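PDB 5DIY: hyaluronidase, which probably acts as a hexosaminidase of glycoside hydrolase family 84, removing O-linked N-acetylglucosamine from modified proteins. Local coordinates for residues 7-13 with 254-260; 221-225 with 236-240; 239-245 with 271-275; 261-267 with 367-372. One frame throughout, in Å; residues are numbered along the deposited sequence.

Contact 1: 7-13 with 254-260. With NAG (2-acetamido-2-deoxy-beta-D-glucopyranose), chain E.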
# COMPACT_ATOMS: atom_id res chain seq x y z
N ARG C 7 -16.36 9.12 -1.62
CA ARG C 7 -14.98 9.45 -1.95
C ARG C 7 -14.21 9.36 -0.66
O ARG C 7 -14.09 10.35 0.06
CB ARG C 7 -14.91 10.87 -2.51
CG ARG C 7 -15.59 11.03 -3.86
CD ARG C 7 -15.46 12.44 -4.39
NE ARG C 7 -16.01 13.45 -3.49
CZ ARG C 7 -17.31 13.71 -3.31
NH1 ARG C 7 -18.26 13.02 -3.94
NH2 ARG C 7 -17.67 14.66 -2.46
N GLY C 8 -13.71 8.16 -0.35
CA GLY C 8 -13.35 7.84 1.03
C GLY C 8 -11.97 7.32 1.37
O GLY C 8 -11.18 6.96 0.49
N ILE C 9 -11.70 7.31 2.67
CA ILE C 9 -10.57 6.61 3.25
C ILE C 9 -11.14 5.54 4.16
O ILE C 9 -12.01 5.83 4.98
CB ILE C 9 -9.66 7.56 4.06
CG1 ILE C 9 -8.95 8.53 3.10
CG2 ILE C 9 -8.65 6.76 4.87
CD1 ILE C 9 -8.19 9.64 3.77
N ILE C 10 -10.64 4.31 4.02
CA ILE C 10 -10.94 3.24 4.98
C ILE C 10 -9.68 2.97 5.80
O ILE C 10 -8.67 2.52 5.26
CB ILE C 10 -11.49 1.94 4.32
CG1 ILE C 10 -11.65 0.83 5.38
CG2 ILE C 10 -10.61 1.44 3.16
CD1 ILE C 10 -12.62 -0.26 4.98
N GLU C 11 -9.73 3.25 7.10
CA GLU C 11 -8.65 2.82 7.98
C GLU C 11 -8.90 1.34 8.27
O GLU C 11 -9.50 1.00 9.28
CB GLU C 11 -8.60 3.65 9.27
CG GLU C 11 -7.40 3.27 10.14
CD GLU C 11 -7.25 4.10 11.41
OE1 GLU C 11 -7.89 5.16 11.55
OE2 GLU C 11 -6.46 3.66 12.28
N GLY C 12 -8.46 0.49 7.34
CA GLY C 12 -8.74 -0.95 7.36
C GLY C 12 -7.51 -1.84 7.27
O GLY C 12 -7.61 -3.02 6.91
N PHE C 13 -6.35 -1.29 7.62
CA PHE C 13 -5.08 -1.99 7.47
C PHE C 13 -4.72 -2.77 8.73
O PHE C 13 -5.33 -2.56 9.78
CB PHE C 13 -3.95 -1.01 7.08
CG PHE C 13 -3.84 0.19 7.98
CD1 PHE C 13 -3.29 0.08 9.25
CD2 PHE C 13 -4.31 1.43 7.57
CE1 PHE C 13 -3.21 1.18 10.09
CE2 PHE C 13 -4.23 2.54 8.40
CZ PHE C 13 -3.68 2.41 9.66
N ILE C 254 -15.35 4.68 -3.95
CA ILE C 254 -14.05 4.06 -3.69
C ILE C 254 -13.55 4.52 -2.34
O ILE C 254 -13.49 5.72 -2.08
CB ILE C 254 -12.99 4.39 -4.77
CG1 ILE C 254 -13.57 4.19 -6.19
CG2 ILE C 254 -11.73 3.56 -4.55
CD1 ILE C 254 -12.60 4.42 -7.33
N TYR C 255 -13.19 3.56 -1.49
CA TYR C 255 -12.44 3.83 -0.26
C TYR C 255 -10.99 3.34 -0.42
O TYR C 255 -10.77 2.16 -0.73
CB TYR C 255 -13.09 3.13 0.93
CG TYR C 255 -14.43 3.70 1.35
CD1 TYR C 255 -15.59 3.39 0.65
CD2 TYR C 255 -14.53 4.52 2.48
CE1 TYR C 255 -16.82 3.89 1.04
CE2 TYR C 255 -15.75 5.04 2.88
CZ TYR C 255 -16.90 4.72 2.16
OH TYR C 255 -18.11 5.22 2.55
N ALA C 256 -10.03 4.23 -0.18
CA ALA C 256 -8.61 3.87 -0.23
C ALA C 256 -8.15 3.40 1.14
O ALA C 256 -8.35 4.10 2.13
CB ALA C 256 -7.78 5.06 -0.67
N ASN C 257 -7.57 2.20 1.20
CA ASN C 257 -6.89 1.74 2.41
C ASN C 257 -5.45 2.29 2.44
O ASN C 257 -4.62 1.88 1.62
CB ASN C 257 -6.89 0.20 2.50
CG ASN C 257 -6.60 -0.32 3.90
OD1 ASN C 257 -6.55 0.44 4.87
ND2 ASN C 257 -6.39 -1.62 4.01
N PRO C 258 -5.15 3.22 3.37
CA PRO C 258 -3.84 3.89 3.37
C PRO C 258 -2.77 3.16 4.17
O PRO C 258 -3.01 2.08 4.71
CB PRO C 258 -4.16 5.24 4.01
CG PRO C 258 -5.26 4.93 4.96
CD PRO C 258 -5.99 3.72 4.47
N MET C 259 -1.58 3.75 4.24
CA MET C 259 -0.50 3.21 5.05
C MET C 259 -0.73 3.53 6.52
O MET C 259 -1.39 4.52 6.86
CB MET C 259 0.85 3.78 4.60
CG MET C 259 1.21 3.49 3.15
SD MET C 259 2.86 4.06 2.71
CE MET C 259 2.52 5.79 2.39
N ALA C 260 -0.15 2.71 7.39
CA ALA C 260 -0.06 3.04 8.82
C ALA C 260 0.78 4.32 9.09
O ALA C 260 0.78 4.83 10.21
CB ALA C 260 0.50 1.87 9.60
C1 NAG E . -6.52 -7.75 3.12
C2 NAG E . -7.42 -7.01 4.14
C3 NAG E . -6.92 -5.62 4.53
C4 NAG E . -5.42 -5.52 4.33
C5 NAG E . -5.11 -5.71 2.85
C6 NAG E . -3.61 -5.64 2.53
C7 NAG E . -9.24 -6.41 2.58
C8 NAG E . -10.72 -6.49 2.36
N2 NAG E . -8.81 -6.98 3.71
O3 NAG E . -7.26 -5.36 5.90
O4 NAG E . -4.95 -4.22 4.71
O5 NAG E . -5.68 -6.92 2.32
O6 NAG E . -2.85 -6.54 3.33
O7 NAG E . -8.50 -5.86 1.78
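Gly8 and Tyr255 lie side by side where strand 7-11 runs parallel to strand 254-256, their CA atoms 4.3 Å apart. Glycine fits because any CB here would collide with CD2 of the Tyr255 ring, whose edge instead lies against the backbone of Ile9. Three hydrogen bonds of 3.0 Å stitch the strands: Gly8 N to Ile254 O, Ala256 N to Gly8 O and Ile10 N to Ala256 O. Beside them the branched Ile10 sets CG2 against Tyr255 CB at 3.7 Å, filling the tight, buried part of the contact.

Past the strand ends, side chains take over from backbone. Asn257 holds CG anti to its own N (chi1 -162°), which carries OD1 to Gly12 N at 3.1 Å, the donor standing above the amide plane. The other branch, ND2, lies 3.1 Å from NAG O4, while Gly12 O accepts a hydrogen bond from NAG O3 at 2.6 Å. The Phe13 ring is turned only 14° from the Asn257 amide, and OD1 lies at the ring's edge, near its plane. Toward the partly exposed Ala260 the grip loosens to van der Waals touches alone, Ala260 CA resting over the rim of one Phe13 face. Pairing of the first strand with the eighth closes the TIM barrel, and the loops at its C-terminal end supply Gly12 and Asn257 to the N-acetylglucosamine site.

Contact 2: 221-225 with 236-240. With NAG (2-acetamido-2-deoxy-beta-D-glucopyranose), chain E.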
# COMPACT_ATOMS: atom_id res chain seq x y z
N TRP C 221 -13.02 -1.21 -2.29
CA TRP C 221 -12.04 -1.17 -1.22
C TRP C 221 -10.72 -1.25 -1.96
O TRP C 221 -10.28 -2.33 -2.33
CB TRP C 221 -12.22 -2.38 -0.29
CG TRP C 221 -11.29 -2.49 0.90
CD1 TRP C 221 -9.96 -2.17 0.95
CD2 TRP C 221 -11.63 -2.99 2.19
NE1 TRP C 221 -9.46 -2.42 2.20
CE2 TRP C 221 -10.46 -2.93 2.98
CE3 TRP C 221 -12.81 -3.47 2.77
CZ2 TRP C 221 -10.43 -3.34 4.32
CZ3 TRP C 221 -12.78 -3.88 4.10
CH2 TRP C 221 -11.60 -3.81 4.86
N ASP C 222 -10.08 -0.11 -2.20
CA ASP C 222 -8.88 -0.09 -3.01
C ASP C 222 -7.65 -0.12 -2.10
O ASP C 222 -7.41 0.83 -1.34
CB ASP C 222 -8.87 1.14 -3.93
CG ASP C 222 -8.07 0.91 -5.21
OD1 ASP C 222 -7.36 -0.12 -5.32
OD2 ASP C 222 -8.16 1.75 -6.13
N ASN C 223 -6.89 -1.20 -2.17
CA ASN C 223 -5.75 -1.43 -1.28
C ASN C 223 -4.49 -0.76 -1.82
O ASN C 223 -3.52 -1.43 -2.20
CB ASN C 223 -5.51 -2.93 -1.06
CG ASN C 223 -6.52 -3.55 -0.12
OD1 ASN C 223 -7.20 -4.51 -0.47
ND2 ASN C 223 -6.58 -3.05 1.09
N TYR C 224 -4.53 0.57 -1.85
CA TYR C 224 -3.39 1.41 -2.13
C TYR C 224 -3.69 2.75 -1.43
O TYR C 224 -4.82 3.24 -1.57
CB TYR C 224 -3.18 1.61 -3.64
CG TYR C 224 -1.91 2.38 -3.92
CD1 TYR C 224 -0.67 1.72 -3.96
CD2 TYR C 224 -1.93 3.76 -4.06
CE1 TYR C 224 0.51 2.43 -4.16
CE2 TYR C 224 -0.76 4.47 -4.28
CZ TYR C 224 0.46 3.81 -4.32
OH TYR C 224 1.60 4.53 -4.52
N PRO C 225 -2.75 3.35 -0.69
CA PRO C 225 -1.33 2.97 -0.61
C PRO C 225 -0.91 1.92 0.44
O PRO C 225 0.29 1.73 0.61
CB PRO C 225 -0.65 4.31 -0.30
CG PRO C 225 -1.68 5.07 0.44
CD PRO C 225 -2.95 4.74 -0.26
N HIS C 236 5.04 3.28 -0.31
CA HIS C 236 4.02 3.49 -1.35
C HIS C 236 3.62 4.96 -1.41
O HIS C 236 2.53 5.34 -0.97
CB HIS C 236 2.79 2.62 -1.09
CG HIS C 236 3.05 1.15 -1.22
ND1 HIS C 236 2.20 0.21 -0.68
CD2 HIS C 236 4.06 0.47 -1.81
CE1 HIS C 236 2.67 -1.00 -0.95
NE2 HIS C 236 3.80 -0.87 -1.63
N ILE C 237 4.50 5.77 -1.99
CA ILE C 237 4.22 7.21 -2.16
C ILE C 237 3.88 7.61 -3.60
O ILE C 237 3.60 8.78 -3.84
CB ILE C 237 5.35 8.10 -1.60
CG1 ILE C 237 6.73 7.71 -2.15
CG2 ILE C 237 5.32 8.06 -0.08
CD1 ILE C 237 7.78 8.79 -2.02
N GLY C 238 3.87 6.65 -4.53
CA GLY C 238 3.58 6.94 -5.93
C GLY C 238 2.12 7.32 -6.17
O GLY C 238 1.27 7.06 -5.32
N PRO C 239 1.82 7.92 -7.34
CA PRO C 239 0.45 8.36 -7.58
C PRO C 239 -0.53 7.21 -7.73
O PRO C 239 -0.16 6.12 -8.17
CB PRO C 239 0.57 9.13 -8.90
CG PRO C 239 1.67 8.43 -9.62
CD PRO C 239 2.66 8.07 -8.54
N TYR C 240 -1.77 7.47 -7.33
CA TYR C 240 -2.91 6.62 -7.70
C TYR C 240 -2.89 6.42 -9.22
O TYR C 240 -2.67 7.38 -9.96
CB TYR C 240 -4.21 7.30 -7.26
CG TYR C 240 -5.42 6.41 -7.22
CD1 TYR C 240 -5.50 5.35 -6.32
CD2 TYR C 240 -6.52 6.64 -8.05
CE1 TYR C 240 -6.62 4.53 -6.26
CE2 TYR C 240 -7.64 5.82 -8.00
CZ TYR C 240 -7.69 4.78 -7.11
OH TYR C 240 -8.81 4.00 -7.07
C1 NAG E . -6.52 -7.75 3.12
C2 NAG E . -7.42 -7.01 4.14
C3 NAG E . -6.92 -5.62 4.53
C4 NAG E . -5.42 -5.52 4.33
C5 NAG E . -5.11 -5.71 2.85
C6 NAG E . -3.61 -5.64 2.53
C7 NAG E . -9.24 -6.41 2.58
C8 NAG E . -10.72 -6.49 2.36
N2 NAG E . -8.81 -6.98 3.71
O3 NAG E . -7.26 -5.36 5.90
O4 NAG E . -4.95 -4.22 4.71
O5 NAG E . -5.68 -6.92 2.32
O6 NAG E . -2.85 -6.54 3.33
O7 NAG E . -8.50 -5.86 1.78
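At the C-terminal end of the seventh TIM-barrel strand, on the rim that carries the sugar site, Asp222, Tyr224 and Pro225 hold the returning loop 236-240 by three hydrogen bonds. Tyr240 and Asp222 point at one another, and Tyr240 OH reaches Asp222 OD2 at 2.5 Å, nearly in line with the C-O bond. The carboxylate stands 75° from the phenol ring. Its other oxygen is in a salt bridge with Arg243, so both acceptors of this buried acid are used.

Tyr224 has the length to span to the backbone of the returning loop: with CG anti to the backbone N (chi1 -174°), its OH donates to Gly238 O at 2.7 Å from above the carbonyl plane. Pro225 follows a cis peptide bond, and its CB sits 3.9 Å above the centre of the Tyr224 ring, a common partnership of an aromatic residue with a cis proline. Pro225 O in turn receives His236 ND1 at 2.8 Å, practically in the plane of the imidazole, whose NE2 is hydrogen-bonded to Glu234. The His236 and Tyr224 rings are nearly parallel but slid apart, with little overlap.

Trp221 turns to the ligand instead: NAG C8, the acetyl methyl, lies 3.4 Å above the middle of its indole. Around the loop, Pro225 packs on Pro268 and Leu269 of helix 262-277, Pro239 on Trp288 of helix 284-296, and Asp222 pairs through its backbone with Tyr255 of strand 251-256 and with Asn257 just after it.

Contact 3: 239-245 with 271-275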
# COMPACT_ATOMS: atom_id res chain seq x y z
N PRO C 239 1.82 7.92 -7.34
CA PRO C 239 0.45 8.36 -7.58
C PRO C 239 -0.53 7.21 -7.73
O PRO C 239 -0.16 6.12 -8.17
CB PRO C 239 0.57 9.13 -8.90
CG PRO C 239 1.67 8.43 -9.62
CD PRO C 239 2.66 8.07 -8.54
N TYR C 240 -1.77 7.47 -7.33
CA TYR C 240 -2.91 6.62 -7.70
C TYR C 240 -2.89 6.42 -9.22
O TYR C 240 -2.67 7.38 -9.96
CB TYR C 240 -4.21 7.30 -7.26
CG TYR C 240 -5.42 6.41 -7.22
CD1 TYR C 240 -5.50 5.35 -6.32
CD2 TYR C 240 -6.52 6.64 -8.05
CE1 TYR C 240 -6.62 4.53 -6.26
CE2 TYR C 240 -7.64 5.82 -8.00
CZ TYR C 240 -7.69 4.78 -7.11
OH TYR C 240 -8.81 4.00 -7.07
N ASP C 241 -3.09 5.19 -9.67
CA ASP C 241 -2.92 4.89 -11.10
C ASP C 241 -3.63 3.62 -11.54
O ASP C 241 -3.96 2.76 -10.72
CB ASP C 241 -1.42 4.78 -11.44
CG ASP C 241 -1.08 5.26 -12.84
OD1 ASP C 241 -1.99 5.50 -13.68
OD2 ASP C 241 0.12 5.39 -13.12
N HIS C 242 -3.86 3.54 -12.85
CA HIS C 242 -4.37 2.35 -13.54
C HIS C 242 -5.81 2.01 -13.16
O HIS C 242 -6.21 0.85 -13.22
CB HIS C 242 -3.44 1.15 -13.32
CG HIS C 242 -2.00 1.46 -13.60
ND1 HIS C 242 -0.97 0.99 -12.81
CD2 HIS C 242 -1.43 2.22 -14.56
CE1 HIS C 242 0.18 1.44 -13.30
NE2 HIS C 242 -0.07 2.19 -14.36
N ARG C 243 -6.57 3.03 -12.79
CA ARG C 243 -7.99 2.90 -12.53
C ARG C 243 -8.67 3.57 -13.71
O ARG C 243 -8.39 4.73 -14.01
CB ARG C 243 -8.39 3.57 -11.21
CG ARG C 243 -8.30 2.64 -10.00
CD ARG C 243 -6.86 2.27 -9.69
NE ARG C 243 -6.73 1.28 -8.61
CZ ARG C 243 -5.80 0.32 -8.54
NH1 ARG C 243 -4.88 0.17 -9.50
NH2 ARG C 243 -5.79 -0.52 -7.52
N ASP C 244 -9.54 2.82 -14.39
CA ASP C 244 -10.14 3.30 -15.64
C ASP C 244 -10.86 4.64 -15.43
O ASP C 244 -11.45 4.84 -14.38
CB ASP C 244 -11.11 2.26 -16.23
CG ASP C 244 -10.43 1.30 -17.20
OD1 ASP C 244 -9.18 1.22 -17.24
OD2 ASP C 244 -11.16 0.59 -17.93
N PRO C 245 -10.77 5.56 -16.41
CA PRO C 245 -11.48 6.85 -16.29
C PRO C 245 -13.00 6.77 -16.12
O PRO C 245 -13.60 7.73 -15.63
CB PRO C 245 -11.14 7.57 -17.60
CG PRO C 245 -9.88 6.94 -18.09
CD PRO C 245 -9.85 5.54 -17.57
N THR C 271 -3.45 12.48 -4.79
CA THR C 271 -3.62 12.10 -6.20
C THR C 271 -4.90 11.28 -6.40
O THR C 271 -5.61 11.46 -7.40
CB THR C 271 -2.39 11.35 -6.76
OG1 THR C 271 -2.23 10.06 -6.13
CG2 THR C 271 -1.13 12.18 -6.59
N PHE C 272 -5.16 10.39 -5.46
CA PHE C 272 -6.41 9.63 -5.39
C PHE C 272 -7.63 10.56 -5.41
O PHE C 272 -8.54 10.36 -6.21
CB PHE C 272 -6.37 8.73 -4.15
CG PHE C 272 -7.68 8.10 -3.76
CD1 PHE C 272 -8.25 7.10 -4.54
CD2 PHE C 272 -8.31 8.46 -2.57
CE1 PHE C 272 -9.45 6.50 -4.17
CE2 PHE C 272 -9.51 7.86 -2.19
CZ PHE C 272 -10.08 6.87 -2.99
N ALA C 273 -7.60 11.60 -4.57
CA ALA C 273 -8.69 12.60 -4.50
C ALA C 273 -8.88 13.39 -5.80
O ALA C 273 -10.02 13.67 -6.19
CB ALA C 273 -8.45 13.56 -3.34
N GLN C 274 -7.78 13.75 -6.46
CA GLN C 274 -7.87 14.41 -7.76
C GLN C 274 -8.46 13.50 -8.83
O GLN C 274 -9.26 13.96 -9.64
CB GLN C 274 -6.50 14.95 -8.21
CG GLN C 274 -6.02 16.15 -7.38
CD GLN C 274 -5.12 17.08 -8.16
OE1 GLN C 274 -5.35 18.29 -8.22
NE2 GLN C 274 -4.08 16.53 -8.76
N TYR C 275 -8.08 12.22 -8.83
CA TYR C 275 -8.69 11.24 -9.74
C TYR C 275 -10.20 11.17 -9.53
O TYR C 275 -10.95 11.22 -10.49
CB TYR C 275 -8.08 9.83 -9.58
CG TYR C 275 -8.92 8.74 -10.22
CD1 TYR C 275 -8.84 8.47 -11.59
CD2 TYR C 275 -9.84 8.00 -9.46
CE1 TYR C 275 -9.62 7.49 -12.18
CE2 TYR C 275 -10.62 7.02 -10.04
CZ TYR C 275 -10.52 6.76 -11.40
OH TYR C 275 -11.29 5.78 -11.96
O HOH W 1 -14.06 6.67 -12.88
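Tyr240, on a loop, presses its ring into one turn of a helix and meets two aromatic rings at once, Phe272 over a face and Tyr275 at an edge. Phe272 CD1 stands 3.4 Å above the middle of the Tyr240 ring; the planes are 73° apart, a T-shaped pair with Phe272 supplying the edge. Tyr275 is tilted obliquely instead, its CD2 coming to 3.4 Å from Tyr240 CE2. The Tyr240 ring reaches both because CG lies anti to the backbone N (chi1 -164°).

At the root of that side chain, Tyr240 N donates to Thr271 OG1 at 2.9 Å in a fairly straight bond. The threonine hydroxyl also bonds to Pro268 O one turn earlier, so a small residue able to accept and donate suits this place. Tyr275 fastens the far end of the loop: its OH donates to Asp244 O at 2.6 Å, in the plane of its own ring, and accepts from a water that also bonds weakly to Pro245 O. The aliphatic root of Arg243 fills in, CB lying 3.7 Å from Tyr275 OH.

With a leucine in place of this loop tyrosine, Tyr240, the Phe272 edge would have no aromatic face to meet, and Asp222 would probably be left short of a hydroxyl donor in a buried setting. The Tyr240 ring sits between helix 262-277 and strand 251-256, touching Ile254; Phe272 packs on Ile254 and Ala256, while Pro239 leans on Pro284 and Trp288 of helix 284-296.

Contact 4: 261-267 with 367-372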
# COMPACT_ATOMS: atom_id res chain seq x y z
N LEU C 261 1.51 4.80 8.07
CA LEU C 261 2.11 6.14 8.03
C LEU C 261 1.12 7.16 7.44
O LEU C 261 0.99 7.25 6.22
CB LEU C 261 3.38 6.10 7.16
CG LEU C 261 4.45 5.07 7.51
CD1 LEU C 261 5.58 5.15 6.50
CD2 LEU C 261 4.96 5.29 8.92
N PRO C 262 0.41 7.92 8.30
CA PRO C 262 -0.65 8.80 7.78
C PRO C 262 -0.17 10.01 6.99
O PRO C 262 -0.78 10.37 5.99
CB PRO C 262 -1.38 9.27 9.05
CG PRO C 262 -0.41 9.08 10.16
CD PRO C 262 0.39 7.88 9.78
N GLU C 263 0.89 10.65 7.47
CA GLU C 263 1.41 11.85 6.81
C GLU C 263 1.99 11.49 5.44
O GLU C 263 1.73 12.18 4.45
CB GLU C 263 2.44 12.55 7.70
CG GLU C 263 2.72 14.00 7.31
CD GLU C 263 1.54 14.93 7.53
OE1 GLU C 263 0.67 14.64 8.38
OE2 GLU C 263 1.49 15.97 6.84
N ALA C 264 2.74 10.39 5.37
CA ALA C 264 3.26 9.88 4.10
C ALA C 264 2.14 9.48 3.13
O ALA C 264 2.29 9.65 1.92
CB ALA C 264 4.20 8.71 4.33
N SER C 265 1.02 8.97 3.66
CA SER C 265 -0.14 8.60 2.83
C SER C 265 -0.78 9.79 2.12
O SER C 265 -1.41 9.61 1.08
CB SER C 265 -1.23 7.89 3.66
OG SER C 265 -0.78 6.64 4.14
N LYS C 266 -0.61 10.99 2.66
CA LYS C 266 -1.23 12.18 2.07
C LYS C 266 -0.78 12.46 0.64
O LYS C 266 -1.55 13.05 -0.12
CB LYS C 266 -0.99 13.41 2.95
CG LYS C 266 -1.71 13.35 4.28
CD LYS C 266 -1.39 14.58 5.11
CE LYS C 266 -2.04 14.53 6.48
NZ LYS C 266 -1.82 15.82 7.20
N LEU C 267 0.44 12.04 0.29
CA LEU C 267 0.96 12.24 -1.06
C LEU C 267 0.14 11.44 -2.10
O LEU C 267 -0.43 12.04 -3.01
CB LEU C 267 2.48 11.93 -1.12
CG LEU C 267 3.36 12.79 -2.02
CD1 LEU C 267 4.78 12.24 -2.00
CD2 LEU C 267 2.82 12.84 -3.44
N LYS C 367 6.70 16.27 9.64
CA LYS C 367 6.29 14.91 9.97
C LYS C 367 6.44 13.92 8.81
O LYS C 367 6.80 12.77 9.03
CB LYS C 367 4.85 14.91 10.48
CG LYS C 367 4.41 13.54 10.95
CD LYS C 367 3.07 13.59 11.65
CE LYS C 367 2.82 12.26 12.32
NZ LYS C 367 1.37 12.02 12.45
N PHE C 368 6.12 14.36 7.60
CA PHE C 368 6.32 13.53 6.40
C PHE C 368 7.74 12.95 6.38
O PHE C 368 7.92 11.72 6.29
CB PHE C 368 6.04 14.34 5.12
CG PHE C 368 6.31 13.59 3.84
CD1 PHE C 368 7.58 13.60 3.25
CD2 PHE C 368 5.29 12.88 3.21
CE1 PHE C 368 7.82 12.90 2.07
CE2 PHE C 368 5.53 12.18 2.03
CZ PHE C 368 6.80 12.19 1.46
N PHE C 369 8.74 13.81 6.52
CA PHE C 369 10.15 13.37 6.47
C PHE C 369 10.62 12.59 7.69
O PHE C 369 11.55 11.79 7.58
CB PHE C 369 11.09 14.54 6.14
CG PHE C 369 10.85 15.10 4.77
CD1 PHE C 369 11.19 14.36 3.64
CD2 PHE C 369 10.22 16.32 4.60
CE1 PHE C 369 10.94 14.84 2.37
CE2 PHE C 369 9.97 16.81 3.33
CZ PHE C 369 10.33 16.07 2.21
N TRP C 370 9.95 12.78 8.84
CA TRP C 370 10.11 11.86 9.98
C TRP C 370 9.59 10.45 9.65
O TRP C 370 10.23 9.47 9.99
CB TRP C 370 9.39 12.40 11.23
CG TRP C 370 9.55 11.51 12.43
CD1 TRP C 370 10.57 11.54 13.34
CD2 TRP C 370 8.68 10.46 12.84
NE1 TRP C 370 10.38 10.56 14.29
CE2 TRP C 370 9.23 9.88 14.01
CE3 TRP C 370 7.48 9.94 12.33
CZ2 TRP C 370 8.62 8.82 14.69
CZ3 TRP C 370 6.87 8.87 13.01
CH2 TRP C 370 7.44 8.32 14.17
N GLU C 371 8.43 10.36 9.00
CA GLU C 371 7.85 9.05 8.66
C GLU C 371 8.68 8.26 7.64
O GLU C 371 8.88 7.06 7.80
CB GLU C 371 6.40 9.18 8.18
CG GLU C 371 5.40 9.37 9.31
CD GLU C 371 3.97 9.54 8.84
OE1 GLU C 371 3.70 9.39 7.62
OE2 GLU C 371 3.11 9.86 9.69
N ILE C 372 9.19 8.95 6.62
CA ILE C 372 9.96 8.30 5.56
C ILE C 372 11.48 8.21 5.82
O ILE C 372 12.22 7.83 4.92
CB ILE C 372 9.70 8.95 4.17
CG1 ILE C 372 10.35 10.33 4.03
CG2 ILE C 372 8.20 9.04 3.91
CD1 ILE C 372 10.78 10.63 2.61
O HOH W 2 -0.26 12.74 10.34
O HOH W 3 4.45 16.87 6.97
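The Phe368 ring has the carbonyl oxygen Glu263 O at its edge, near its plane, while Leu267 CD1 and Ala264 CA approach it obliquely; Ile372 CG2 stands 4.2 Å above the plane, toward the rim of one face. This is helix-on-helix packing: the start of helix 262-277, the last helix of the TIM barrel, meets a short helix, and the axes of the segments 262-267 and 367-371 approach to 8.3 Å, their directions 105° apart.

Beside the ring, Glu371 works at the first turn of helix 262-277, where N-H groups have no earlier carbonyl to bond. With chi1 at -79° and an extended chain beyond CG, it offers OE1 to Ala264 N at 2.6 Å, met on the syn side, and OE2 more weakly to Glu263 N at 3.2 Å. Glutamate suits the spot, since the positive end of a helix would probably favour its negative charge. Pruning it to an alanine removes both oxygens and would probably leave the N-H groups of Glu263 and Ala264 without these acceptors.

Glu263 lays its methylene CG against Lys367 CB, then bends at chi2 to form a salt bridge within its own helix, OE1 to Lys266 NZ at 3.0 Å. A water bridges Glu263 OE1 and Lys367 NZ, an amine that also pairs with Glu22. A second water links the helix starts, donating to Glu263 OE2 and accepting from Phe368 N, each at 3.1 Å.

In the fold
Contacts 1 and 2 belong to the barrel and its sugar-binding rim: strands 218-222 and 251-256 are neighbours in the sheet, and both contacts touch NAG. Both are wholly or almost wholly buried. Contact 3 shares Pro239 and Tyr240 with contact 2, so one loop is tied to the seventh strand on one side and to helix 262-277 on the other. Contact 4 uses the start of that same helix, about 19 Å from contact 3 between centres, and joins the barrel to later helices. Chemistry follows position: backbone pairing in contact 1, side-chain hydrogen bonds in contact 2, aromatic packing in contact 3; contact 4, largely buried, adds charged groups and bridging waters at a margin with an exposed lysine.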